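Local coordinates for cellulose biosynthesis protein BcsG (Salmonella typhimurium LT2, PDB 5OLT) that is required for cellulose biosynthesis and is seen here as its zinc-binding extramembrane domain, a member of the alkaline phosphatase family, at residues A[139-144]-A[327-332]; A[145-150]-A[155-160]; A[223-228]-A[234-239]. All blocks are in the same frame, centred on the assembly; numbering follows the deposited sequence.

Three contacts in one alpha/beta domain illustrate how packing chemistry follows position in a fold. Interaction 1 is made by residues just ahead of strand 142-147, an outermost strand of the seven-stranded sheet, and interaction 2 by the later part of that strand and the loop after it. Both are largely buried and apolar: the first sets a phenylalanine and a leucine against a single valine; the second, with more than twice the buried surface, fits a strand against the helix that follows it and adds sulfur and imidazole contacts near the zinc. Interaction 3 is only partly buried: a loop meets the start of a helix through an arginine whose bonds go to nearby carbonyls, beside a surface-side apolar touch.

Interaction 1: residues A[139-144]-A[327-332]; sequences LGFTQH and RAVDGK
The ring of Phe141 meets Val329 in two ways: the carbonyl O of Val329 lies in the ring plane at the edge, 3.8 Å from Phe141 CZ, while the methyl Val329 CG2 approaches obliquely, 3.7 Å from Phe141 CE1. Elsewhere the ring packs edge-to-face with Phe59. The contact joins the chain just after helix 132-138 to the turn that follows helix 318-328 in an alkaline-phosphatase-like alpha/beta domain. Helix 132-138 closes in a Schellman motif with Gly140 as its C-prime residue, leading into strand 142-147, and on the other side a type I turn runs from Ala328 to Gly331. Leu139 crosses Val329 at about a right angle, with its CD1 3.9 Å from Val329 CG2. One methyl therefore serves both partners: Val329 chi1 of 77° puts CG1 between the backbone N and the carbonyl carbon and leaves CG2 anti to the N, facing both. Leu136 of helix 132-138 also touches both Phe141 and Val329, adding to the apolar cluster. Beyond Val329 the chain is held by an Asx turn: the backbone N of Lys332 donates to Asp330 OD1 at 3.0 Å, reaching that oxygen from above the carboxylate plane, 42° out of it.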
loop_
_atom_site.group_PDB
_atom_site.type_symbol
_atom_site.label_atom_id
_atom_site.label_comp_id
_atom_site.label_asym_id
_atom_site.label_seq_id
_atom_site.Cartn_x
_atom_site.Cartn_y
_atom_site.Cartn_z
ATOM N N LEU A 139 1.969 -19.281 8.607
ATOM C CA LEU A 139 2.993 -19.981 7.827
ATOM C C LEU A 139 4.391 -19.842 8.420
ATOM O O LEU A 139 5.374 -20.200 7.747
ATOM C CB LEU A 139 2.984 -19.473 6.384
ATOM C CG LEU A 139 1.739 -19.823 5.568
ATOM C CD1 LEU A 139 1.727 -19.003 4.280
ATOM C CD2 LEU A 139 1.657 -21.304 5.244
ATOM N N GLY A 140 4.489 -19.326 9.650
ATOM C CA GLY A 140 5.756 -19.293 10.382
ATOM C C GLY A 140 6.527 -17.989 10.276
ATOM O O GLY A 140 7.698 -17.918 10.698
ATOM N N PHE A 141 5.901 -16.935 9.733
ATOM C CA PHE A 141 6.572 -15.636 9.706
ATOM C C PHE A 141 6.338 -14.891 11.022
ATOM O O PHE A 141 5.176 -14.611 11.389
ATOM C CB PHE A 141 6.057 -14.751 8.562
ATOM C CG PHE A 141 6.430 -15.223 7.180
ATOM C CD1 PHE A 141 5.805 -16.333 6.591
ATOM C CD2 PHE A 141 7.385 -14.517 6.431
ATOM C CE1 PHE A 141 6.130 -16.742 5.303
ATOM C CE2 PHE A 141 7.713 -14.942 5.142
ATOM C CZ PHE A 141 7.096 -16.058 4.577
ATOM N N THR A 142 7.416 -14.528 11.702
ATOM C CA THR A 142 7.368 -13.715 12.908
ATOM C C THR A 142 6.806 -12.339 12.517
ATOM O O THR A 142 7.241 -11.772 11.520
ATOM C CB THR A 142 8.796 -13.596 13.456
ATOM O OG1 THR A 142 9.243 -14.908 13.827
ATOM C CG2 THR A 142 8.875 -12.719 14.700
ATOM N N GLN A 143 5.887 -11.803 13.297
ATOM C CA GLN A 143 5.248 -10.522 13.005
ATOM C C GLN A 143 5.895 -9.405 13.793
ATOM O O GLN A 143 6.199 -9.546 14.976
ATOM C CB GLN A 143 3.763 -10.650 13.378
ATOM C CG GLN A 143 2.877 -9.468 13.038
ATOM C CD GLN A 143 1.448 -9.761 13.473
ATOM O OE1 GLN A 143 0.999 -9.338 14.561
ATOM N NE2 GLN A 143 0.747 -10.531 12.663
ATOM N N HIS A 144 6.159 -8.281 13.121
ATOM C CA HIS A 144 6.747 -7.116 13.775
ATOM C C HIS A 144 5.968 -5.882 13.370
ATOM O O HIS A 144 5.522 -5.763 12.219
ATOM C CB HIS A 144 8.230 -6.898 13.411
ATOM C CG HIS A 144 9.148 -8.012 13.828
ATOM N ND1 HIS A 144 9.471 -8.251 15.143
ATOM C CD2 HIS A 144 9.884 -8.884 13.096
ATOM C CE1 HIS A 144 10.327 -9.256 15.210
ATOM N NE2 HIS A 144 10.585 -9.668 13.982
ATOM N N ARG A 327 2.811 -15.158 -4.231
ATOM C CA ARG A 327 3.712 -15.664 -5.297
ATOM C C ARG A 327 5.124 -15.844 -4.763
ATOM O O ARG A 327 5.854 -16.742 -5.221
ATOM C CB ARG A 327 3.685 -14.750 -6.527
ATOM C CG ARG A 327 2.305 -14.799 -7.190
ATOM C CD ARG A 327 2.246 -13.947 -8.423
ATOM N NE ARG A 327 0.905 -14.003 -9.022
ATOM C CZ ARG A 327 0.612 -13.462 -10.207
ATOM N NH1 ARG A 327 1.554 -12.867 -10.934
ATOM N NH2 ARG A 327 -0.633 -13.500 -10.670
ATOM N N ALA A 328 5.492 -15.066 -3.751
ATOM C CA ALA A 328 6.827 -15.158 -3.151
ATOM C C ALA A 328 6.909 -16.012 -1.915
ATOM O O ALA A 328 8.013 -16.250 -1.440
ATOM C CB ALA A 328 7.294 -13.762 -2.803
ATOM N N VAL A 329 5.757 -16.433 -1.354
ATOM C CA VAL A 329 5.751 -16.873 0.059
ATOM C C VAL A 329 6.574 -18.132 0.364
ATOM O O VAL A 329 7.101 -18.255 1.476
ATOM C CB VAL A 329 4.292 -17.003 0.635
ATOM C CG1 VAL A 329 3.618 -18.282 0.150
ATOM C CG2 VAL A 329 4.289 -16.917 2.149
ATOM N N ASP A 330 6.729 -19.000 -0.642
ATOM C CA ASP A 330 7.600 -20.173 -0.454
ATOM C C ASP A 330 9.079 -19.853 -0.554
ATOM O O ASP A 330 9.914 -20.716 -0.357
ATOM C CB ASP A 330 7.196 -21.358 -1.354
ATOM C CG ASP A 330 7.373 -21.084 -2.846
ATOM O OD1 ASP A 330 8.064 -20.109 -3.239
ATOM O OD2 ASP A 330 6.834 -21.888 -3.635
ATOM N N GLY A 331 9.392 -18.601 -0.883
ATOM C CA GLY A 331 10.779 -18.122 -0.961
ATOM C C GLY A 331 11.557 -18.629 -2.164
ATOM O O GLY A 331 12.736 -18.284 -2.302
ATOM N N LYS A 332 10.936 -19.440 -3.018
ATOM C CA LYS A 332 11.702 -20.122 -4.062
ATOM C C LYS A 332 12.177 -19.178 -5.150
ATOM O O LYS A 332 13.195 -19.430 -5.777
ATOM C CB LYS A 332 10.925 -21.311 -4.610
ATOM C CG LYS A 332 10.790 -22.413 -3.569
ATOM C CD LYS A 332 10.003 -23.598 -4.124
ATOM C CE LYS A 332 9.892 -24.672 -3.071
ATOM N NZ LYS A 332 9.220 -25.856 -3.674
#

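Interaction 2: residues A[145-150]-A[155-160]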
loop_
_atom_site.group_PDB
_atom_site.type_symbol
_atom_site.label_atom_id
_atom_site.label_comp_id
_atom_site.label_asym_id
_atom_site.label_seq_id
_atom_site.Cartn_x
_atom_site.Cartn_y
_atom_site.Cartn_z
ATOM N N LEU A 145 5.853 -4.965 14.314
ATOM C CA LEU A 145 5.256 -3.656 14.078
ATOM C C LEU A 145 6.304 -2.629 14.445
ATOM O O LEU A 145 6.830 -2.651 15.540
ATOM C CB LEU A 145 4.039 -3.523 14.978
ATOM C CG LEU A 145 3.356 -2.163 14.987
ATOM C CD1 LEU A 145 2.821 -1.821 13.588
ATOM C CD2 LEU A 145 2.238 -2.181 16.031
ATOM N N MET A 146 6.531 -1.701 13.516
ATOM C CA MET A 146 7.553 -0.705 13.633
ATOM C C MET A 146 6.963 0.613 13.195
ATOM O O MET A 146 6.185 0.651 12.214
ATOM C CB MET A 146 8.679 -1.117 12.677
ATOM C CG MET A 146 9.960 -0.366 12.844
ATOM S SD MET A 146 11.304 -1.357 12.152
ATOM C CE MET A 146 11.178 -1.053 10.409
ATOM N N MET A 147 7.344 1.705 13.869
ATOM C CA MET A 147 6.907 3.038 13.406
ATOM C C MET A 147 8.026 4.030 13.621
ATOM O O MET A 147 8.915 3.810 14.479
ATOM C CB MET A 147 5.649 3.523 14.155
ATOM C CG MET A 147 4.442 2.622 13.963
ATOM S SD MET A 147 2.907 3.332 14.567
ATOM C CE MET A 147 1.804 1.937 14.254
ATOM N N ASP A 148 7.988 5.139 12.880
ATOM C CA ASP A 148 8.911 6.232 13.175
ATOM C C ASP A 148 8.238 7.288 14.065
ATOM O O ASP A 148 8.714 8.408 14.176
ATOM C CB ASP A 148 9.532 6.818 11.907
ATOM C CG ASP A 148 8.531 7.469 10.998
ATOM O OD1 ASP A 148 7.376 7.676 11.390
ATOM O OD2 ASP A 148 8.927 7.795 9.827
ATOM N N HIS A 149 7.142 6.900 14.725
ATOM C CA HIS A 149 6.404 7.803 15.591
ATOM C C HIS A 149 5.666 6.959 16.616
ATOM O O HIS A 149 5.684 5.732 16.543
ATOM C CB HIS A 149 5.435 8.655 14.741
ATOM C CG HIS A 149 4.355 7.866 14.063
ATOM N ND1 HIS A 149 4.515 7.127 12.905
ATOM C CD2 HIS A 149 3.061 7.711 14.431
ATOM C CE1 HIS A 149 3.352 6.562 12.590
ATOM N NE2 HIS A 149 2.455 6.912 13.502
ATOM N N ASN A 150 5.014 7.603 17.588
ATOM C CA ASN A 150 4.437 6.805 18.669
ATOM C C ASN A 150 3.020 6.324 18.392
ATOM O O ASN A 150 2.465 5.581 19.215
ATOM C CB ASN A 150 4.540 7.547 20.016
ATOM C CG ASN A 150 3.708 8.829 20.051
ATOM O OD1 ASN A 150 2.748 8.985 19.293
ATOM N ND2 ASN A 150 4.049 9.743 20.966
ATOM N N GLY A 155 -5.461 8.100 17.413
ATOM C CA GLY A 155 -5.658 6.720 17.869
ATOM C C GLY A 155 -5.151 5.746 16.823
ATOM O O GLY A 155 -5.671 4.636 16.706
ATOM N N PHE A 156 -4.115 6.161 16.077
ATOM C CA PHE A 156 -3.646 5.342 14.946
ATOM C C PHE A 156 -3.166 3.961 15.374
ATOM O O PHE A 156 -3.570 2.960 14.790
ATOM C CB PHE A 156 -2.535 6.073 14.201
ATOM C CG PHE A 156 -1.995 5.302 13.018
ATOM C CD1 PHE A 156 -2.723 5.227 11.822
ATOM C CD2 PHE A 156 -0.773 4.645 13.105
ATOM C CE1 PHE A 156 -2.237 4.496 10.730
ATOM C CE2 PHE A 156 -0.277 3.931 12.011
ATOM C CZ PHE A 156 -1.012 3.851 10.833
ATOM N N LEU A 157 -2.312 3.903 16.392
ATOM C CA LEU A 157 -1.828 2.608 16.868
ATOM C C LEU A 157 -3.000 1.729 17.348
ATOM O O LEU A 157 -3.035 0.542 17.066
ATOM C CB LEU A 157 -0.785 2.788 17.980
ATOM C CG LEU A 157 -0.186 1.511 18.612
ATOM C CD1 LEU A 157 0.447 0.611 17.555
ATOM C CD2 LEU A 157 0.834 1.900 19.689
ATOM N N LYS A 158 -3.955 2.329 18.047
ATOM C CA LYS A 158 -5.151 1.552 18.467
ATOM C C LYS A 158 -5.913 0.986 17.253
ATOM O O LYS A 158 -6.329 -0.167 17.288
ATOM C CB LYS A 158 -6.041 2.391 19.368
ATOM C CG LYS A 158 -5.463 2.585 20.763
ATOM C CD LYS A 158 -6.369 3.466 21.618
ATOM C CE LYS A 158 -5.800 3.649 23.019
ATOM N NZ LYS A 158 -6.535 4.716 23.755
ATOM N N GLU A 159 -6.074 1.779 16.176
ATOM C CA GLU A 159 -6.748 1.290 14.969
ATOM C C GLU A 159 -5.968 0.145 14.320
ATOM O O GLU A 159 -6.568 -0.876 13.916
ATOM C CB GLU A 159 -7.012 2.423 13.951
ATOM C CG GLU A 159 -7.945 3.518 14.464
ATOM C CD GLU A 159 -8.771 4.179 13.374
ATOM O OE1 GLU A 159 -8.577 3.862 12.192
ATOM O OE2 GLU A 159 -9.639 5.018 13.694
ATOM N N VAL A 160 -4.644 0.282 14.245
ATOM C CA VAL A 160 -3.798 -0.791 13.691
ATOM C C VAL A 160 -3.967 -2.099 14.480
ATOM O O VAL A 160 -4.039 -3.183 13.867
ATOM C CB VAL A 160 -2.312 -0.326 13.662
ATOM C CG1 VAL A 160 -1.335 -1.479 13.473
ATOM C CG2 VAL A 160 -2.120 0.726 12.577
#
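In the conformer described here, one of two modelled, Met147 turns CG anti to its carbonyl carbon (chi1 -61°) and then runs extended, which carries its CE methyl across to helix 156-162, where Phe156 has swung its ring out with CG anti to the backbone N (chi1 -180°). The two side chains cross obliquely, Met147 CE lying 3.7 Å from Phe156 CE2. The sulfur sits at the ring edge, Met147 SD 5.3 Å from the Phe156 centroid, a Met-aromatic contact. The same methyl reaches Leu157, 3.8 Å from its CD1, and that CD1 in turn touches Leu145 CD2 at 3.7 Å. Further along the helix, Leu145 and Val160 meet tip to tip through CD1 and CG1. Val160 CG2 covers one face of the Phe156 ring near its rim, which probably helps to limit the ring's rotation. At the other end His149 brings the edge of its imidazole to Phe156, with His149 NE2 4.0 Å from Phe156 CD2 and the two ring planes at 43°. His149 ND1 donates to Asp148 OD1 over 3.3 Å, a bond nearly in the imidazole plane, and Leu217 N gives that oxygen a second donor. Phe156 also touches Ser102, a zinc ligand, and its side chain lies about 6 Å from the metal. The segments 145-147 and 156-160 run nearly antiparallel, in a beta-loop-alpha unit of the alpha/beta domain beside its zinc site.

Interaction 3: residues A[223-228]-A[234-239]; sequences NHFPGV and YKIRAQ
Asn223 begins the contact with its CB, 3.9 Å from Arg237 NH1; its backbone O lies above one face of the Arg237 guanidinium, beyond contact distance. The two side chains cross at about a right angle, and the planes of the amide and guanidinium stand 69° apart. Neither polar group binds the other. Asn223 OD1 accepts from Phe183 N and its ND2 donates to Pro218 O, while Arg237 NH1 donates to the same Pro218 O and to His220 O. Pro218 O is thereby shared by both side chains, and the guanidinium sits among backbone carbonyls, where its charge is probably eased by their dipoles. Arg237 gets there by a bend at chi3 (-76°), which turns the guanidinium away from the line of the aliphatic chain. This is the junction where the loop after sheet strand 210-216 gives way to helix 234-255 in the alpha/beta domain; strand 178-181 flanks it, Leu180 touching Asn223, Phe225 and Arg237. His224 points its CB away from the helix and joins that strand by backbone bonding to Leu181. Phe225 makes the second touch: its ring presents the edge, CZ lying 4.0 Å from Ile236 CG2, with the methyl near the ring plane. From Phe225 the backbone then folds into a type II turn, closed by Val228 N donating to Phe225 O at 2.9 Å.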
loop_
_atom_site.group_PDB
_atom_site.type_symbol
_atom_site.label_atom_id
_atom_site.label_comp_id
_atom_site.label_asym_id
_atom_site.label_seq_id
_atom_site.Cartn_x
_atom_site.Cartn_y
_atom_site.Cartn_z
ATOM N N ASN A 223 4.809 18.937 10.303
ATOM C CA ASN A 223 6.073 18.478 10.878
ATOM C C ASN A 223 7.148 19.512 10.658
ATOM O O ASN A 223 7.224 20.154 9.606
ATOM C CB ASN A 223 6.526 17.183 10.226
ATOM C CG ASN A 223 5.657 15.998 10.613
ATOM O OD1 ASN A 223 4.812 16.077 11.527
ATOM N ND2 ASN A 223 5.844 14.896 9.914
ATOM N N HIS A 224 8.002 19.674 11.662
ATOM C CA HIS A 224 9.075 20.671 11.589
ATOM C C HIS A 224 10.390 20.154 12.147
ATOM O O HIS A 224 10.405 19.229 12.937
ATOM C CB HIS A 224 8.662 21.942 12.312
ATOM C CG HIS A 224 8.171 21.723 13.702
ATOM N ND1 HIS A 224 6.863 21.370 13.985
ATOM C CD2 HIS A 224 8.812 21.793 14.900
ATOM C CE1 HIS A 224 6.720 21.237 15.301
ATOM N NE2 HIS A 224 7.886 21.481 15.876
ATOM N N PHE A 225 11.504 20.726 11.693
ATOM C CA PHE A 225 12.789 20.412 12.316
ATOM C C PHE A 225 12.782 20.936 13.764
ATOM O O PHE A 225 12.136 21.947 14.036
ATOM C CB PHE A 225 13.938 21.021 11.532
ATOM C CG PHE A 225 14.112 20.418 10.178
ATOM C CD1 PHE A 225 14.404 19.061 10.031
ATOM C CD2 PHE A 225 13.955 21.202 9.030
ATOM C CE1 PHE A 225 14.556 18.510 8.756
ATOM C CE2 PHE A 225 14.111 20.656 7.763
ATOM C CZ PHE A 225 14.393 19.306 7.630
ATOM N N PRO A 226 13.446 20.217 14.697
ATOM C CA PRO A 226 13.385 20.650 16.103
ATOM C C PRO A 226 13.881 22.074 16.211
ATOM O O PRO A 226 14.892 22.439 15.627
ATOM C CB PRO A 226 14.331 19.672 16.801
ATOM C CG PRO A 226 14.234 18.419 15.971
ATOM C CD PRO A 226 14.113 18.902 14.545
ATOM N N GLY A 227 13.142 22.891 16.925
ATOM C CA GLY A 227 13.508 24.303 17.088
ATOM C C GLY A 227 13.077 25.235 15.982
ATOM O O GLY A 227 13.220 26.444 16.096
ATOM N N VAL A 228 12.574 24.706 14.872
ATOM C CA VAL A 228 12.230 25.566 13.747
ATOM C C VAL A 228 10.719 25.755 13.794
ATOM O O VAL A 228 9.947 24.800 13.962
ATOM C CB VAL A 228 12.745 24.957 12.413
ATOM C CG1 VAL A 228 12.318 25.828 11.237
ATOM C CG2 VAL A 228 14.259 24.762 12.450
ATOM N N TYR A 234 7.847 20.400 2.247
ATOM C CA TYR A 234 7.526 19.025 1.826
ATOM C C TYR A 234 8.626 18.434 0.921
ATOM O O TYR A 234 9.011 17.267 1.119
ATOM C CB TYR A 234 6.181 18.980 1.098
ATOM C CG TYR A 234 5.727 17.568 0.712
ATOM C CD1 TYR A 234 6.154 16.955 -0.467
ATOM C CD2 TYR A 234 4.827 16.873 1.511
ATOM C CE1 TYR A 234 5.768 15.667 -0.797
ATOM C CE2 TYR A 234 4.404 15.591 1.180
ATOM C CZ TYR A 234 4.864 15.010 0.006
ATOM O OH TYR A 234 4.461 13.746 -0.351
ATOM N N LYS A 235 9.123 19.182 -0.060
ATOM C CA LYS A 235 10.099 18.580 -0.954
ATOM C C LYS A 235 11.422 18.273 -0.222
ATOM O O LYS A 235 12.107 17.307 -0.575
ATOM C CB LYS A 235 10.327 19.393 -2.221
ATOM C CG LYS A 235 11.046 20.709 -2.044
ATOM C CD LYS A 235 11.286 21.394 -3.407
ATOM C CE LYS A 235 10.033 21.910 -4.082
ATOM N NZ LYS A 235 9.108 22.693 -3.214
ATOM N N ILE A 236 11.764 19.067 0.809
ATOM C CA ILE A 236 12.941 18.757 1.614
ATOM C C ILE A 236 12.747 17.461 2.394
ATOM O O ILE A 236 13.628 16.584 2.381
ATOM C CB ILE A 236 13.252 19.924 2.588
ATOM C CG1 ILE A 236 13.685 21.175 1.808
ATOM C CG2 ILE A 236 14.289 19.524 3.660
ATOM C CD1 ILE A 236 15.062 21.076 1.120
ATOM N N ARG A 237 11.567 17.310 3.003
ATOM C CA ARG A 237 11.286 16.084 3.744
ATOM C C ARG A 237 11.216 14.870 2.842
ATOM O O ARG A 237 11.649 13.769 3.223
ATOM C CB ARG A 237 10.023 16.247 4.577
ATOM C CG ARG A 237 10.236 17.209 5.754
ATOM C CD ARG A 237 8.941 17.361 6.508
ATOM N NE ARG A 237 8.031 18.227 5.769
ATOM C CZ ARG A 237 6.703 18.123 5.773
ATOM N NH1 ARG A 237 6.112 17.059 6.334
ATOM N NH2 ARG A 237 5.970 19.023 5.123
ATOM N N ALA A 238 10.623 15.051 1.660
ATOM C CA ALA A 238 10.475 13.907 0.732
ATOM C C ALA A 238 11.833 13.515 0.170
ATOM O O ALA A 238 12.150 12.324 0.129
ATOM C CB ALA A 238 9.478 14.243 -0.363
ATOM N N GLN A 239 12.668 14.498 -0.229
ATOM C CA GLN A 239 14.025 14.178 -0.645
ATOM C C GLN A 239 14.787 13.433 0.457
ATOM O O GLN A 239 15.489 12.450 0.163
ATOM C CB GLN A 239 14.743 15.484 -1.016
ATOM C CG GLN A 239 16.208 15.274 -1.395
ATOM C CD GLN A 239 16.417 14.676 -2.779
ATOM O OE1 GLN A 239 15.612 14.916 -3.717
ATOM N NE2 GLN A 239 17.528 13.934 -2.944
#